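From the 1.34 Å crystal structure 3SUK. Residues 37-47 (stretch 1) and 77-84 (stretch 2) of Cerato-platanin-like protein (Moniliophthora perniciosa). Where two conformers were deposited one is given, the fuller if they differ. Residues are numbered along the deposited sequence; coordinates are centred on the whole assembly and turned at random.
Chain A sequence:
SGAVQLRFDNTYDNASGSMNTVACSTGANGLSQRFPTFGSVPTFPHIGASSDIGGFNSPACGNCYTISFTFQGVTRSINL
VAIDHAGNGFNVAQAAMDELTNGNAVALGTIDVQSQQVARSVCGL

Stretch 1 37-47: TFGSVPTFPHI
Stretch 2 77-84: SINLVAID

Stretch 2 continues a strand that begins earlier in the chain; Ser77 to Ala82 have extended phi/psi, while Ile83 has -125/3. Stretch 1 is mostly loop: a 3-10 segment from Phe38 to Ser40, a type I turn from Val41 to Phe44, and a cis peptide bond before Pro45. It joins the strand in parallel at Ile47 (phi/psi -141/158, chi1 p, chi2 t), whose CA lies 4.9 Å from Val81 CA; both side chains lie on the same face. His46 CA lies 4.7 Å from Leu80 CA.

Ser77 makes no contact with stretch 1. Ile78 (chi1 p, chi2 t) covers one face of the His46 ring, with Ile78 CB 4.0 Å from the ring centroid. His46 has chi1 m and chi2 173°. Asn79 O lies at the edge of that ring and accepts a weak hydrogen bond from His46 ND1 (3.1 Å, 129°). Leu80 CA approaches His46 O at 3.4 Å in a CA-H...O contact. Leu80 (chi1 t, chi2 135°, between wells) brings its CD1 to 3.6 Å from Ile47 N.

Val81 N donates a nearly straight hydrogen bond to His46 O (3.1 Å, 165°). Thr43 OG1 (chi1 p) donates to the same His46 O at 2.9 Å, so that carbonyl is held twice. Val81 O meets Ile47 CA at 3.4 Å. Val81 (chi1 t) packs its CB 3.9 Å from Val41 CG1.

The CA-to-CB bond of Ala82 points away from stretch 1, and that of Ile83 (chi1 p, chi2 t) points toward it. Ile83 CD1 lies 3.7 Å from Phe38 CE1 and 4.1 Å from Ile47 CD1, closing an apolar cluster. At Asp84 the chain turns a corner.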

# COMPACT_ATOMS: atom_id res chain seq x y z
N THR A 37 -1.41 -5.72 13.42
CA THR A 37 -0.53 -4.59 13.26
C THR A 37 -0.01 -4.44 11.80
O THR A 37 0.07 -5.39 11.07
CB THR A 37 0.74 -4.70 14.14
OG1 THR A 37 1.48 -5.84 13.75
CG2 THR A 37 0.42 -4.75 15.64
N PHE A 38 0.41 -3.23 11.48
CA PHE A 38 0.92 -2.93 10.15
C PHE A 38 2.10 -3.87 9.87
O PHE A 38 2.19 -4.45 8.82
CB PHE A 38 1.40 -1.48 10.05
CG PHE A 38 0.32 -0.45 10.13
CD1 PHE A 38 -1.01 -0.78 10.03
CD2 PHE A 38 0.65 0.86 10.29
CE1 PHE A 38 -1.95 0.19 10.09
CE2 PHE A 38 -0.27 1.82 10.35
CZ PHE A 38 -1.58 1.50 10.26
N GLY A 39 2.96 -4.07 10.86
CA GLY A 39 4.16 -4.88 10.68
C GLY A 39 3.87 -6.37 10.43
O GLY A 39 4.66 -7.06 9.90
N SER A 40 2.73 -6.84 10.87
CA SER A 40 2.29 -8.19 10.59
C SER A 40 1.81 -8.50 9.15
O SER A 40 1.70 -9.63 8.77
CB SER A 40 1.23 -8.64 11.61
OG SER A 40 -0.03 -8.08 11.36
N VAL A 41 1.48 -7.47 8.38
CA VAL A 41 1.11 -7.71 7.02
C VAL A 41 2.36 -8.32 6.34
O VAL A 41 3.42 -7.82 6.49
CB VAL A 41 0.71 -6.39 6.36
CG1 VAL A 41 0.32 -6.68 4.92
CG2 VAL A 41 -0.49 -5.75 7.14
N PRO A 42 2.20 -9.38 5.56
CA PRO A 42 3.38 -10.12 5.10
C PRO A 42 4.34 -9.34 4.21
O PRO A 42 5.47 -9.68 4.12
CB PRO A 42 2.77 -11.34 4.37
CG PRO A 42 1.47 -11.52 4.98
CD PRO A 42 0.97 -10.14 5.27
N THR A 43 3.85 -8.31 3.55
CA THR A 43 4.69 -7.53 2.64
C THR A 43 5.29 -6.29 3.34
O THR A 43 5.92 -5.51 2.72
CB THR A 43 3.84 -7.09 1.44
OG1 THR A 43 2.71 -6.39 1.92
CG2 THR A 43 3.33 -8.30 0.66
N PHE A 44 5.07 -6.12 4.63
CA PHE A 44 5.47 -4.88 5.27
C PHE A 44 6.96 -4.67 5.01
O PHE A 44 7.74 -5.57 5.15
CB PHE A 44 5.25 -4.96 6.80
CG PHE A 44 5.67 -3.69 7.53
CD1 PHE A 44 4.79 -2.67 7.67
CD2 PHE A 44 6.94 -3.54 8.02
CE1 PHE A 44 5.14 -1.51 8.31
CE2 PHE A 44 7.29 -2.39 8.67
CZ PHE A 44 6.37 -1.38 8.80
N PRO A 45 7.38 -3.46 4.66
CA PRO A 45 6.64 -2.19 4.73
C PRO A 45 5.93 -1.85 3.42
O PRO A 45 5.59 -0.72 3.24
CB PRO A 45 7.75 -1.18 4.97
CG PRO A 45 8.87 -1.71 4.16
CD PRO A 45 8.79 -3.24 4.33
N HIS A 46 5.72 -2.83 2.56
CA HIS A 46 4.97 -2.58 1.33
C HIS A 46 3.48 -2.63 1.66
O HIS A 46 2.81 -3.58 1.39
CB HIS A 46 5.29 -3.62 0.26
CG HIS A 46 6.73 -3.69 -0.14
ND1 HIS A 46 7.22 -4.66 -0.98
CD2 HIS A 46 7.77 -2.91 0.19
CE1 HIS A 46 8.52 -4.48 -1.13
NE2 HIS A 46 8.88 -3.42 -0.44
N ILE A 47 3.02 -1.55 2.28
CA ILE A 47 1.62 -1.41 2.65
C ILE A 47 1.18 0.03 2.40
O ILE A 47 2.00 0.91 2.34
CB ILE A 47 1.34 -1.78 4.11
CG1 ILE A 47 2.17 -0.91 5.05
CG2 ILE A 47 1.57 -3.28 4.39
CD1 ILE A 47 1.67 -0.85 6.47
N SER A 77 9.70 -2.49 -9.35
CA SER A 77 8.38 -2.97 -8.99
C SER A 77 8.41 -3.62 -7.60
O SER A 77 9.32 -4.31 -7.27
CB SER A 77 7.80 -4.02 -9.95
OG SER A 77 7.78 -3.62 -11.31
N ILE A 78 7.33 -3.41 -6.86
CA ILE A 78 7.06 -4.03 -5.58
C ILE A 78 5.64 -4.55 -5.56
O ILE A 78 4.81 -4.10 -6.30
CB ILE A 78 7.27 -3.06 -4.37
CG1 ILE A 78 6.28 -1.89 -4.47
CG2 ILE A 78 8.70 -2.59 -4.30
CD1 ILE A 78 6.25 -0.99 -3.23
N ASN A 79 5.43 -5.52 -4.70
CA ASN A 79 4.12 -5.99 -4.35
C ASN A 79 3.67 -5.41 -3.01
O ASN A 79 4.39 -5.38 -2.07
CB ASN A 79 4.09 -7.52 -4.30
CG ASN A 79 4.48 -8.17 -5.64
OD1 ASN A 79 4.26 -7.66 -6.68
ND2 ASN A 79 5.14 -9.26 -5.54
N LEU A 80 2.46 -4.89 -2.99
CA LEU A 80 1.98 -4.06 -1.91
C LEU A 80 0.56 -4.42 -1.53
O LEU A 80 -0.25 -4.64 -2.37
CB LEU A 80 2.07 -2.59 -2.34
CG LEU A 80 1.62 -1.59 -1.25
CD1 LEU A 80 2.60 -0.42 -1.13
CD2 LEU A 80 0.21 -1.03 -1.57
N VAL A 81 0.26 -4.40 -0.24
CA VAL A 81 -1.10 -4.67 0.24
C VAL A 81 -1.79 -3.38 0.62
O VAL A 81 -1.28 -2.62 1.35
CB VAL A 81 -1.11 -5.63 1.49
CG1 VAL A 81 -2.55 -5.84 2.04
CG2 VAL A 81 -0.48 -7.01 1.08
N ALA A 82 -2.98 -3.22 0.11
CA ALA A 82 -3.81 -2.08 0.46
C ALA A 82 -4.68 -2.38 1.67
O ALA A 82 -5.35 -3.33 1.69
CB ALA A 82 -4.64 -1.65 -0.77
N ILE A 83 -4.56 -1.52 2.66
CA ILE A 83 -5.24 -1.68 3.94
C ILE A 83 -6.12 -0.50 4.41
O ILE A 83 -6.59 -0.51 5.52
CB ILE A 83 -4.18 -1.99 5.04
CG1 ILE A 83 -3.28 -0.77 5.33
CG2 ILE A 83 -3.36 -3.22 4.64
CD1 ILE A 83 -2.42 -0.90 6.57
N ASP A 84 -6.23 0.53 3.60
CA ASP A 84 -6.88 1.77 4.05
C ASP A 84 -7.40 2.49 2.81
O ASP A 84 -7.01 2.16 1.73
CB ASP A 84 -5.86 2.61 4.83
CG ASP A 84 -6.47 3.69 5.74
OD1 ASP A 84 -7.67 3.75 5.86
OD2 ASP A 84 -5.63 4.44 6.26